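Malonyl CoA-acyl carrier protein transacylase (Clostridium perfringens, PDB 3PTW) probably transfers the malonyl group from coenzyme A to acyl carrier protein, supplying extender units for fatty acid synthesis. Local coordinates at residues 75-80 and 299-304; 88-93 and 157-162; 257-262 and 281-286; 269-274 and 306-311. All coordinates share one frame; numbering follows the deposited sequence.

How the contacts relate
Contacts 1, 3 and 4 lie around the mixed sheet of the large, hydrolase-like part of this acyl transferase fold: contact 4 packs strand 269-273 on a helix, and contacts 1 and 3 join helices that flank the sheet. Contact 2 joins this part to the small antiparallel sheet. Contacts 1 and 4 share helix 298-315, centres about 8 Å apart, and Leu-77 packs on Ile-273 between them. Contacts 2 and 3, about 10 Å apart by their centres, meet where Asn-161 borders Phe-282 and Ile-286. Phe-270 links contacts 3 and 4. Along the chain, contact 1 encloses contacts 2 and 3, which follow in series; contact 4 interleaves with contacts 1 and 3. The probable nucleophile elbow of contact 2 lies centrally.

Contact 1: residues 75-80 and 299-304; sequences TALDKL and KSLEKT
Segments 75-80 and 299-304 come nearest at Leu-77 and Leu-301, whose CA atoms are 8.5 Å apart, close to where helix 59-79 ends and Leu-80 leaves helical geometry. Between the backbones the gap is bridged by leucine methyls. Leu-301 points at the other helix and holds CG anti to its own nitrogen (chi1 169°), which carries CD1 over the CD1 methyls of Leu-77 and Leu-80. There CD1 of Leu-301 touches CD1 of Leu-77 at 3.5 Å, the two side chains passing flank to flank with opposed headings. The same Leu-301 methyl also meets CD1 of Leu-80, more loosely at 4.2 Å, so one branch serves both partners. Leu-77 sets out alongside its helix rather than across, and its unusual torsions (chi1 -105°, chi2 17°) swing CD1 into range. Leu-80, just past the helix, is the exposed member of the three. Around them, Phe-22 and Phe-26 pack on Ala-76 and Leu-301, while Val-295 of strand 291-295 backs Leu-301. The end of helix 59-79 is thereby joined to the start of the C-terminal helix 298-315. Every touching group is an aliphatic methyl: Leu-77 and Leu-301 form a buried hydrophobic pair, Leu-80 adds an exposed apolar edge, and no directional bond fixes the register.

Contact 2: residues 88-93 and 157-162; sequences CGLSLG and GANYNS
Asn-161 OD1 is a buried polar atom at the centre of this contact, covered by methyl groups of Leu-90 and without a hydrogen-bonding partner. Leu-90 CD1 lies 3.7 Å from Asn-159 OD1 and 4.0 Å from Asn-161 OD1, touching amide oxygens two residues apart on the strand. The approach of Leu-90 CD2 to Asn-161 OD1 is modelled too close and is doubtful. Leu-90 runs nearly perpendicular to both asparagine side chains; its CG is anti to the backbone nitrogen (chi1 179°), which sends the fork toward the strand. Next in the chain comes Ser-91, in a Gly-x-Ser-x-Gly pattern; its backbone (phi 65°, psi -97°) has the strained form of a nucleophile elbow, and it is probably the acyl-carrying serine, as in related transacylases. Ser-91 OG is hydrogen-bonded to Arg-116 NH2, and His-199 packs against the serine. On the other segment, two classic beta bulges, Ala-158/Asn-159 facing Val-167 and Asn-161/Ser-162 facing Gln-165, distort the pairing with strand 165-169 locally without breaking it. Phe-255 of helix 255-264 touches both Leu-90 and Asn-161, and helix 278-286 adds Leu-279 and Phe-282, so strand 155-162 meets the elbow beside both helices.

Contact 3: residues 257-262 and 281-286; sequences NDIEKM and GFVKKI
Ile-259 meets Val-283 and Ile-286 where helices 257-262 and 281-286 pack, their axes 10.5 Å apart at closest approach and crossing at -64°. Just before it, Asp-258 OD2 is hydrogen-bonded to Asn-229 ND2, and Asn-229 in turn binds the backbone of Gly-89 and Ser-91. The side chain of Ile-259 points at the other helix and divides the work between branches. CD1 reaches Val-283 CG2 at 3.9 Å, the two side chains roughly perpendicular. Farther along the partner helix, Ile-286 CD1 sits against the base of the same isoleucine, 3.9 Å from Ile-259 CB. Ile-259 CG2, anti to the backbone nitrogen, joins this cluster by meeting Ile-286 CG2 at 4.0 Å. Ile-286 thus sets both its gamma and its delta methyl against Ile-259, at a slant. Glu-260 follows on the exposed margin; its bent chain brings OE1 to 4.0 Å from Ile-286 CG2, a contact of an oxygen with a methyl and not a polar bond. Farther on, Met-262 turns to Leu-7 and Met-227 on the sheet. Both helices lie on one face of the mixed sheet, with Ile-259 and Val-283 resting on Leu-7 of strand 4-8, while Ile-286 reaches Ser-162 at the end of strand 155-162.

Contact 4: residues 269-274 and 306-311; sequences TFIEIG and SKLREM
Met-311 reaches from the C-terminal helix 298-315 to Thr-269 at the start of strand 269-273. Its CB points toward the strand, and chi1 of -45° sets CG opposite the carbonyl carbon. CG stays over its own helix, 3.2 Å from Lys-307 O, the acceptor of a weak backbone bond from Met-311 N. Beyond it SD passes 4.3 Å from Thr-269 OG1, and the bend at chi3 (97°) brings the tip back toward the same hydroxyl. There CE meets Thr-269 OG1 at 3.8 Å, the two side chains lying antiparallel side by side. One turn earlier, Leu-308 starts off beside the line to the strand, and its tip bends in to meet Ile-271: CD2 of Leu-308 lies 4.3 Å from CD1 of Ile-271, methyl against methyl. Thr-269 and Ile-271 alternate with Phe-270, so they face the helix together while Phe-270 turns to helix 255-264. Ile-271 also packs on Leu-293 of strand 291-295, which Lys-307 covers with its aliphatic chain. Lys-307 NZ and Glu-310 OE2 form a long salt bridge of 4.0 Å within the helix. The chemistry is that of a loose apolar seam: the threonine hydroxyl is hydrogen-bonded next to the segments, so the methionine methyl simply packs on it, and the helix's own charged ends, Lys-307 and Glu-310, stay outside the touching groups.

Contact 1: residues 75-80 and 299-304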
loop_
_atom_site.group_PDB
_atom_site.type_symbol
_atom_site.label_atom_id
_atom_site.label_comp_id
_atom_site.label_asym_id
_atom_site.label_seq_id
_atom_site.Cartn_x
_atom_site.Cartn_y
_atom_site.Cartn_z
ATOM N N THR A 75 -3.158 -16.360 2.268
ATOM C CA THR A 75 -3.108 -17.805 2.012
ATOM C C THR A 75 -4.154 -18.540 2.842
ATOM O O THR A 75 -4.812 -19.450 2.343
ATOM C CB THR A 75 -1.694 -18.424 2.314
ATOM O OG1 THR A 75 -0.666 -17.592 1.769
ATOM C CG2 THR A 75 -1.562 -19.795 1.690
ATOM N N ALA A 76 -4.291 -18.148 4.107
ATOM C CA ALA A 76 -5.278 -18.740 5.017
ATOM C C ALA A 76 -6.690 -18.362 4.603
ATOM O O ALA A 76 -7.595 -19.194 4.626
ATOM C CB ALA A 76 -5.009 -18.304 6.440
ATOM N N LEU A 77 -6.882 -17.103 4.223
ATOM C CA LEU A 77 -8.155 -16.678 3.633
ATOM C C LEU A 77 -8.510 -17.554 2.426
ATOM O O LEU A 77 -9.654 -17.990 2.278
ATOM C CB LEU A 77 -8.108 -15.202 3.241
ATOM C CG LEU A 77 -8.837 -14.140 4.076
ATOM C CD1 LEU A 77 -9.224 -14.585 5.478
ATOM C CD2 LEU A 77 -8.041 -12.830 4.133
ATOM N N ASP A 78 -7.510 -17.845 1.597
ATOM C CA ASP A 78 -7.704 -18.635 0.375
ATOM C C ASP A 78 -8.189 -20.050 0.704
ATOM O O ASP A 78 -9.171 -20.512 0.127
ATOM C CB ASP A 78 -6.412 -18.666 -0.453
ATOM C CG ASP A 78 -6.607 -19.243 -1.850
ATOM O OD1 ASP A 78 -7.447 -18.748 -2.629
ATOM O OD2 ASP A 78 -5.884 -20.195 -2.183
ATOM N N LYS A 79 -7.529 -20.715 1.653
ATOM C CA LYS A 79 -7.948 -22.060 2.079
ATOM C C LYS A 79 -9.369 -22.071 2.658
ATOM O O LYS A 79 -10.078 -23.066 2.563
ATOM C CB LYS A 79 -6.975 -22.645 3.107
ATOM C CG LYS A 79 -7.059 -24.164 3.213
ATOM C CD LYS A 79 -6.513 -24.656 4.533
ATOM C CE LYS A 79 -6.633 -26.160 4.634
ATOM N NZ LYS A 79 -5.940 -26.692 5.841
ATOM N N LEU A 80 -9.777 -20.954 3.246
ATOM C CA LEU A 80 -11.130 -20.828 3.790
ATOM C C LEU A 80 -12.183 -20.443 2.738
ATOM O O LEU A 80 -13.333 -20.191 3.090
ATOM C CB LEU A 80 -11.148 -19.847 4.971
ATOM C CG LEU A 80 -10.473 -20.354 6.253
ATOM C CD1 LEU A 80 -10.139 -19.198 7.179
ATOM C CD2 LEU A 80 -11.361 -21.417 6.961
ATOM N N LYS A 299 -9.531 -12.173 15.812
ATOM C CA LYS A 299 -10.786 -11.458 16.038
ATOM C C LYS A 299 -11.361 -10.859 14.735
ATOM O O LYS A 299 -12.538 -11.035 14.426
ATOM C CB LYS A 299 -10.614 -10.394 17.131
ATOM C CG LYS A 299 -11.931 -9.784 17.631
ATOM C CD LYS A 299 -11.717 -8.593 18.578
ATOM C CE LYS A 299 -10.981 -7.436 17.905
ATOM N NZ LYS A 299 -11.260 -6.110 18.542
ATOM N N SER A 300 -10.519 -10.187 13.960
ATOM C CA SER A 300 -10.964 -9.588 12.704
ATOM C C SER A 300 -11.304 -10.662 11.673
ATOM O O SER A 300 -12.256 -10.508 10.916
ATOM C CB SER A 300 -9.909 -8.610 12.173
ATOM O OG SER A 300 -8.678 -9.281 11.986
ATOM N N LEU A 301 -10.549 -11.766 11.672
ATOM C CA LEU A 301 -10.849 -12.908 10.797
ATOM C C LEU A 301 -12.262 -13.423 11.012
ATOM O O LEU A 301 -13.025 -13.611 10.047
ATOM C CB LEU A 301 -9.860 -14.065 11.004
ATOM C CG LEU A 301 -10.213 -15.410 10.338
ATOM C CD1 LEU A 301 -10.122 -15.350 8.798
ATOM C CD2 LEU A 301 -9.325 -16.520 10.849
ATOM N N GLU A 302 -12.585 -13.643 12.284
ATOM C CA GLU A 302 -13.852 -14.229 12.694
ATOM C C GLU A 302 -15.011 -13.285 12.420
ATOM O O GLU A 302 -16.060 -13.726 11.954
ATOM C CB GLU A 302 -13.812 -14.638 14.172
ATOM C CG GLU A 302 -12.797 -15.742 14.494
ATOM C CD GLU A 302 -13.117 -17.083 13.836
ATOM O OE1 GLU A 302 -13.589 -17.109 12.676
ATOM O OE2 GLU A 302 -12.884 -18.124 14.489
ATOM N N LYS A 303 -14.800 -11.993 12.689
ATOM C CA LYS A 303 -15.751 -10.956 12.315
ATOM C C LYS A 303 -15.984 -10.999 10.797
ATOM O O LYS A 303 -17.129 -11.023 10.342
ATOM C CB LYS A 303 -15.235 -9.579 12.771
ATOM C CG LYS A 303 -16.035 -8.369 12.304
ATOM C CD LYS A 303 -15.766 -7.152 13.203
ATOM C CE LYS A 303 -16.339 -5.865 12.595
ATOM N NZ LYS A 303 -16.735 -4.845 13.627
ATOM N N THR A 304 -14.895 -11.046 10.028
ATOM C CA THR A 304 -14.977 -11.073 8.568
ATOM C C THR A 304 -15.693 -12.328 8.048
ATOM O O THR A 304 -16.642 -12.225 7.266
ATOM C CB THR A 304 -13.585 -10.883 7.934
ATOM O OG1 THR A 304 -13.129 -9.561 8.215
ATOM C CG2 THR A 304 -13.615 -11.056 6.433
#

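Contact 2: residues 88-93 and 157-162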
loop_
_atom_site.group_PDB
_atom_site.type_symbol
_atom_site.label_atom_id
_atom_site.label_comp_id
_atom_site.label_asym_id
_atom_site.label_seq_id
_atom_site.Cartn_x
_atom_site.Cartn_y
_atom_site.Cartn_z
ATOM N N CYS A 88 -6.163 -4.140 -4.921
ATOM C CA CYS A 88 -5.170 -3.081 -5.008
ATOM C C CYS A 88 -4.589 -2.846 -3.645
ATOM O O CYS A 88 -5.014 -3.483 -2.670
ATOM C CB CYS A 88 -5.759 -1.791 -5.593
ATOM S SG CYS A 88 -6.604 -0.713 -4.469
ATOM N N GLY A 89 -3.603 -1.953 -3.602
ATOM C CA GLY A 89 -2.951 -1.522 -2.379
ATOM C C GLY A 89 -2.696 -0.022 -2.412
ATOM O O GLY A 89 -3.183 0.693 -3.304
ATOM N N LEU A 90 -1.932 0.461 -1.435
ATOM C CA LEU A 90 -1.617 1.886 -1.340
ATOM C C LEU A 90 -0.111 1.955 -1.200
ATOM O O LEU A 90 0.432 1.732 -0.103
ATOM C CB LEU A 90 -2.341 2.510 -0.133
ATOM C CG LEU A 90 -2.280 3.978 0.360
ATOM C CD1 LEU A 90 -1.059 4.791 -0.060
ATOM C CD2 LEU A 90 -3.492 4.735 0.020
ATOM N N SER A 91 0.549 2.230 -2.334
ATOM C CA SER A 91 2.002 2.114 -2.492
ATOM C C SER A 91 2.457 0.646 -2.365
ATOM O O SER A 91 2.365 -0.107 -3.342
ATOM C CB SER A 91 2.771 3.081 -1.563
ATOM O OG SER A 91 4.177 2.958 -1.731
ATOM N N LEU A 92 2.909 0.231 -1.183
ATOM C CA LEU A 92 3.511 -1.094 -1.013
ATOM C C LEU A 92 2.573 -2.269 -1.300
ATOM O O LEU A 92 2.992 -3.261 -1.914
ATOM C CB LEU A 92 4.110 -1.260 0.388
ATOM C CG LEU A 92 4.634 -2.665 0.718
ATOM C CD1 LEU A 92 5.830 -3.053 -0.158
ATOM C CD2 LEU A 92 4.984 -2.782 2.187
ATOM N N GLY A 93 1.323 -2.164 -0.847
ATOM C CA GLY A 93 0.323 -3.231 -1.035
ATOM C C GLY A 93 -0.011 -3.539 -2.495
ATOM O O GLY A 93 -0.641 -4.566 -2.785
ATOM N N GLY A 157 1.948 16.550 -5.433
ATOM C CA GLY A 157 0.995 15.623 -4.814
ATOM C C GLY A 157 1.646 14.251 -4.670
ATOM O O GLY A 157 2.348 13.803 -5.578
ATOM N N ALA A 158 1.434 13.602 -3.523
ATOM C CA ALA A 158 2.067 12.311 -3.209
ATOM C C ALA A 158 1.029 11.189 -2.989
ATOM O O ALA A 158 1.234 10.044 -3.420
ATOM C CB ALA A 158 3.001 12.449 -1.972
ATOM N N ASN A 159 -0.071 11.529 -2.320
ATOM C CA ASN A 159 -1.176 10.594 -2.093
ATOM C C ASN A 159 -2.520 11.283 -2.232
ATOM O O ASN A 159 -2.675 12.436 -1.836
ATOM C CB ASN A 159 -1.081 9.958 -0.704
ATOM C CG ASN A 159 0.257 9.294 -0.452
ATOM O OD1 ASN A 159 0.387 8.099 -0.598
ATOM N ND2 ASN A 159 1.262 10.078 -0.084
ATOM N N TYR A 160 -3.477 10.579 -2.819
ATOM C CA TYR A 160 -4.873 11.015 -2.884
ATOM C C TYR A 160 -5.677 9.852 -2.307
ATOM O O TYR A 160 -5.979 8.881 -2.990
ATOM C CB TYR A 160 -5.286 11.386 -4.322
ATOM C CG TYR A 160 -4.529 12.593 -4.815
ATOM C CD1 TYR A 160 -5.033 13.890 -4.610
ATOM C CD2 TYR A 160 -3.275 12.458 -5.431
ATOM C CE1 TYR A 160 -4.316 15.022 -5.032
ATOM C CE2 TYR A 160 -2.554 13.583 -5.850
ATOM C CZ TYR A 160 -3.088 14.855 -5.644
ATOM O OH TYR A 160 -2.393 15.965 -6.046
ATOM N N ASN A 161 -5.971 9.946 -1.019
ATOM C CA ASN A 161 -6.455 8.796 -0.272
ATOM C C ASN A 161 -7.961 8.741 -0.094
ATOM O O ASN A 161 -8.538 7.651 -0.095
ATOM C CB ASN A 161 -5.728 8.686 1.069
ATOM C CG ASN A 161 -4.225 8.443 0.902
ATOM O OD1 ASN A 161 -3.789 7.751 -0.017
ATOM N ND2 ASN A 161 -3.442 9.004 1.795
ATOM N N SER A 162 -8.588 9.913 0.067
ATOM C CA SER A 162 -10.037 10.024 0.248
ATOM C C SER A 162 -10.426 11.510 0.184
ATOM O O SER A 162 -9.536 12.352 0.177
ATOM C CB SER A 162 -10.470 9.376 1.577
ATOM O OG SER A 162 -10.345 10.273 2.662
#

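Contact 3: residues 257-262 and 281-286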
loop_
_atom_site.group_PDB
_atom_site.type_symbol
_atom_site.label_atom_id
_atom_site.label_comp_id
_atom_site.label_asym_id
_atom_site.label_seq_id
_atom_site.Cartn_x
_atom_site.Cartn_y
_atom_site.Cartn_z
ATOM N N ASN A 257 -8.919 7.074 -6.676
ATOM C CA ASN A 257 -9.362 6.684 -8.018
ATOM C C ASN A 257 -9.436 5.154 -8.153
ATOM O O ASN A 257 -10.378 4.611 -8.762
ATOM C CB ASN A 257 -8.450 7.271 -9.095
ATOM C CG ASN A 257 -8.212 8.773 -8.926
ATOM O OD1 ASN A 257 -7.546 9.224 -7.984
ATOM N ND2 ASN A 257 -8.737 9.543 -9.854
ATOM N N ASP A 258 -8.445 4.476 -7.569
ATOM C CA ASP A 258 -8.392 3.012 -7.553
ATOM C C ASP A 258 -9.666 2.439 -6.944
ATOM O O ASP A 258 -10.309 1.579 -7.542
ATOM C CB ASP A 258 -7.173 2.500 -6.766
ATOM C CG ASP A 258 -5.878 2.635 -7.533
ATOM O OD1 ASP A 258 -5.911 2.656 -8.788
ATOM O OD2 ASP A 258 -4.808 2.695 -6.884
ATOM N N ILE A 259 -10.032 2.940 -5.765
ATOM C CA ILE A 259 -11.235 2.480 -5.062
ATOM C C ILE A 259 -12.479 2.734 -5.914
ATOM O O ILE A 259 -13.310 1.844 -6.090
ATOM C CB ILE A 259 -11.377 3.141 -3.667
ATOM C CG1 ILE A 259 -10.176 2.790 -2.783
ATOM C CG2 ILE A 259 -12.730 2.769 -3.011
ATOM C CD1 ILE A 259 -9.932 1.256 -2.585
ATOM N N GLU A 260 -12.568 3.950 -6.448
ATOM C CA GLU A 260 -13.677 4.384 -7.297
ATOM C C GLU A 260 -13.867 3.412 -8.469
ATOM O O GLU A 260 -14.985 2.982 -8.754
ATOM C CB GLU A 260 -13.397 5.829 -7.788
ATOM C CG GLU A 260 -14.530 6.837 -7.581
ATOM C CD GLU A 260 -14.089 8.137 -6.853
ATOM O OE1 GLU A 260 -14.751 8.488 -5.848
ATOM O OE2 GLU A 260 -13.112 8.802 -7.268
ATOM N N LYS A 261 -12.768 3.057 -9.133
ATOM C CA LYS A 261 -12.796 2.111 -10.242
ATOM C C LYS A 261 -13.200 0.708 -9.802
ATOM O O LYS A 261 -13.941 0.009 -10.508
ATOM C CB LYS A 261 -11.453 2.086 -10.978
ATOM C CG LYS A 261 -11.225 3.300 -11.871
ATOM C CD LYS A 261 -12.040 3.203 -13.155
ATOM C CE LYS A 261 -12.131 4.560 -13.839
ATOM N NZ LYS A 261 -13.303 5.351 -13.349
ATOM N N MET A 262 -12.732 0.303 -8.623
ATOM C CA MET A 262 -13.111 -0.990 -8.072
ATOM C C MET A 262 -14.631 -1.044 -7.915
ATOM O O MET A 262 -15.260 -2.025 -8.300
ATOM C CB MET A 262 -12.395 -1.262 -6.739
ATOM C CG MET A 262 -10.918 -1.607 -6.903
ATOM S SD MET A 262 -10.023 -1.972 -5.381
ATOM C CE MET A 262 -10.541 -3.674 -5.086
ATOM N N GLY A 281 -10.512 2.557 6.580
ATOM C CA GLY A 281 -10.857 3.939 6.940
ATOM C C GLY A 281 -11.059 4.841 5.740
ATOM O O GLY A 281 -11.989 5.655 5.714
ATOM N N PHE A 282 -10.179 4.714 4.754
ATOM C CA PHE A 282 -10.266 5.499 3.518
ATOM C C PHE A 282 -11.477 5.106 2.673
ATOM O O PHE A 282 -12.187 5.982 2.184
ATOM C CB PHE A 282 -8.984 5.389 2.678
ATOM C CG PHE A 282 -7.744 6.016 3.319
ATOM C CD1 PHE A 282 -7.795 7.272 3.936
ATOM C CD2 PHE A 282 -6.509 5.360 3.244
ATOM C CE1 PHE A 282 -6.642 7.848 4.513
ATOM C CE2 PHE A 282 -5.346 5.920 3.813
ATOM C CZ PHE A 282 -5.414 7.174 4.447
ATOM N N VAL A 283 -11.721 3.801 2.512
ATOM C CA VAL A 283 -12.882 3.338 1.743
ATOM C C VAL A 283 -14.212 3.861 2.307
ATOM O O VAL A 283 -15.052 4.371 1.552
ATOM C CB VAL A 283 -12.954 1.803 1.630
ATOM C CG1 VAL A 283 -14.245 1.384 0.887
ATOM C CG2 VAL A 283 -11.713 1.263 0.907
ATOM N N LYS A 284 -14.393 3.740 3.622
ATOM C CA LYS A 284 -15.636 4.163 4.269
ATOM C C LYS A 284 -15.952 5.641 4.045
ATOM O O LYS A 284 -17.118 6.015 3.998
ATOM C CB LYS A 284 -15.628 3.840 5.768
ATOM C CG LYS A 284 -15.734 2.360 6.084
ATOM C CD LYS A 284 -15.503 2.092 7.561
ATOM C CE LYS A 284 -16.793 1.881 8.326
ATOM N NZ LYS A 284 -16.497 1.409 9.724
ATOM N N LYS A 285 -14.907 6.456 3.897
ATOM C CA LYS A 285 -15.027 7.888 3.577
ATOM C C LYS A 285 -15.253 8.160 2.092
ATOM O O LYS A 285 -15.813 9.202 1.735
ATOM C CB LYS A 285 -13.781 8.645 4.042
ATOM C CG LYS A 285 -13.750 8.883 5.540
ATOM C CD LYS A 285 -12.365 9.223 6.064
ATOM C CE LYS A 285 -12.257 8.705 7.498
ATOM N NZ LYS A 285 -11.183 9.361 8.238
ATOM N N ILE A 286 -14.783 7.255 1.231
ATOM C CA ILE A 286 -15.039 7.360 -0.208
ATOM C C ILE A 286 -16.511 7.007 -0.489
ATOM O O ILE A 286 -17.229 7.736 -1.189
ATOM C CB ILE A 286 -14.036 6.485 -1.040
ATOM C CG1 ILE A 286 -12.619 7.094 -0.999
ATOM C CG2 ILE A 286 -14.493 6.301 -2.485
ATOM C CD1 ILE A 286 -11.509 6.077 -1.073
#

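Contact 4: residues 269-274 and 306-311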
loop_
_atom_site.group_PDB
_atom_site.type_symbol
_atom_site.label_atom_id
_atom_site.label_comp_id
_atom_site.label_asym_id
_atom_site.label_seq_id
_atom_site.Cartn_x
_atom_site.Cartn_y
_atom_site.Cartn_z
ATOM N N THR A 269 -18.003 -5.241 -1.604
ATOM C CA THR A 269 -17.437 -5.733 -0.351
ATOM C C THR A 269 -15.904 -5.672 -0.394
ATOM O O THR A 269 -15.268 -6.348 -1.192
ATOM C CB THR A 269 -17.923 -7.168 -0.036
ATOM O OG1 THR A 269 -19.329 -7.271 -0.300
ATOM C CG2 THR A 269 -17.654 -7.544 1.421
ATOM N N PHE A 270 -15.331 -4.821 0.449
ATOM C CA PHE A 270 -13.887 -4.654 0.530
ATOM C C PHE A 270 -13.341 -5.372 1.745
ATOM O O PHE A 270 -13.857 -5.228 2.853
ATOM C CB PHE A 270 -13.513 -3.180 0.591
ATOM C CG PHE A 270 -13.753 -2.450 -0.687
ATOM C CD1 PHE A 270 -12.767 -2.394 -1.667
ATOM C CD2 PHE A 270 -14.970 -1.827 -0.927
ATOM C CE1 PHE A 270 -12.983 -1.705 -2.862
ATOM C CE2 PHE A 270 -15.198 -1.132 -2.127
ATOM C CZ PHE A 270 -14.201 -1.072 -3.087
ATOM N N ILE A 271 -12.310 -6.170 1.514
ATOM C CA ILE A 271 -11.610 -6.852 2.588
ATOM C C ILE A 271 -10.178 -6.339 2.605
ATOM O O ILE A 271 -9.408 -6.633 1.684
ATOM C CB ILE A 271 -11.561 -8.381 2.387
ATOM C CG1 ILE A 271 -12.916 -8.930 1.909
ATOM C CG2 ILE A 271 -11.005 -9.066 3.649
ATOM C CD1 ILE A 271 -13.882 -9.338 2.992
ATOM N N GLU A 272 -9.837 -5.578 3.647
ATOM C CA GLU A 272 -8.463 -5.158 3.890
ATOM C C GLU A 272 -7.685 -6.331 4.478
ATOM O O GLU A 272 -8.100 -6.926 5.453
ATOM C CB GLU A 272 -8.426 -3.946 4.823
ATOM C CG GLU A 272 -7.033 -3.491 5.258
ATOM C CD GLU A 272 -7.040 -2.065 5.795
ATOM O OE1 GLU A 272 -8.086 -1.649 6.342
ATOM O OE2 GLU A 272 -6.003 -1.351 5.675
ATOM N N ILE A 273 -6.567 -6.669 3.855
ATOM C CA ILE A 273 -5.782 -7.830 4.254
ATOM C C ILE A 273 -4.386 -7.401 4.661
ATOM O O ILE A 273 -3.665 -6.772 3.880
ATOM C CB ILE A 273 -5.721 -8.873 3.121
ATOM C CG1 ILE A 273 -7.123 -9.451 2.869
ATOM C CG2 ILE A 273 -4.685 -9.974 3.438
ATOM C CD1 ILE A 273 -7.239 -10.270 1.587
ATOM N N GLY A 274 -4.017 -7.735 5.893
ATOM C CA GLY A 274 -2.711 -7.377 6.432
ATOM C C GLY A 274 -2.868 -6.537 7.681
ATOM O O GLY A 274 -3.978 -6.448 8.223
ATOM N N SER A 306 -17.691 -14.239 9.661
ATOM C CA SER A 306 -19.075 -14.161 10.131
ATOM C C SER A 306 -19.947 -13.318 9.189
ATOM O O SER A 306 -21.068 -13.723 8.835
ATOM C CB SER A 306 -19.133 -13.615 11.558
ATOM O OG SER A 306 -20.326 -14.014 12.191
ATOM N N LYS A 307 -19.425 -12.162 8.774
ATOM C CA LYS A 307 -20.115 -11.324 7.792
ATOM C C LYS A 307 -20.265 -12.033 6.436
ATOM O O LYS A 307 -21.335 -11.997 5.825
ATOM C CB LYS A 307 -19.407 -9.970 7.624
ATOM C CG LYS A 307 -20.084 -9.019 6.628
ATOM C CD LYS A 307 -21.551 -8.762 6.980
ATOM C CE LYS A 307 -22.106 -7.609 6.175
ATOM N NZ LYS A 307 -23.550 -7.388 6.441
ATOM N N LEU A 308 -19.204 -12.684 5.972
ATOM C CA LEU A 308 -19.273 -13.386 4.685
ATOM C C LEU A 308 -20.291 -14.532 4.680
ATOM O O LEU A 308 -20.937 -14.783 3.656
ATOM C CB LEU A 308 -17.891 -13.881 4.229
ATOM C CG LEU A 308 -16.881 -12.788 3.872
ATOM C CD1 LEU A 308 -15.504 -13.390 3.576
ATOM C CD2 LEU A 308 -17.361 -11.930 2.713
ATOM N N ARG A 309 -20.436 -15.209 5.817
ATOM C CA ARG A 309 -21.406 -16.308 5.945
ATOM C C ARG A 309 -22.874 -15.858 5.977
ATOM O O ARG A 309 -23.760 -16.609 5.562
ATOM C CB ARG A 309 -21.069 -17.228 7.126
ATOM C CG ARG A 309 -19.843 -18.125 6.865
ATOM C CD ARG A 309 -19.670 -19.204 7.929
ATOM N NE ARG A 309 -19.583 -18.636 9.273
ATOM C CZ ARG A 309 -18.449 -18.401 9.929
ATOM N NH1 ARG A 309 -17.271 -18.698 9.385
ATOM N NH2 ARG A 309 -18.499 -17.871 11.146
ATOM N N GLU A 310 -23.127 -14.645 6.460
ATOM C CA GLU A 310 -24.451 -14.028 6.329
ATOM C C GLU A 310 -24.805 -13.921 4.843
ATOM O O GLU A 310 -25.817 -14.462 4.395
ATOM C CB GLU A 310 -24.474 -12.628 6.953
ATOM C CG GLU A 310 -24.584 -12.570 8.472
ATOM C CD GLU A 310 -24.599 -11.135 9.002
ATOM O OE1 GLU A 310 -23.831 -10.834 9.943
ATOM O OE2 GLU A 310 -25.371 -10.302 8.475
ATOM N N MET A 311 -23.928 -13.245 4.096
ATOM C CA MET A 311 -24.111 -12.930 2.674
ATOM C C MET A 311 -24.214 -14.165 1.781
ATOM O O MET A 311 -24.925 -14.141 0.777
ATOM C CB MET A 311 -22.978 -12.013 2.168
ATOM C CG MET A 311 -22.646 -10.839 3.098
ATOM S SD MET A 311 -21.308 -9.753 2.548
ATOM C CE MET A 311 -22.241 -8.420 1.774
#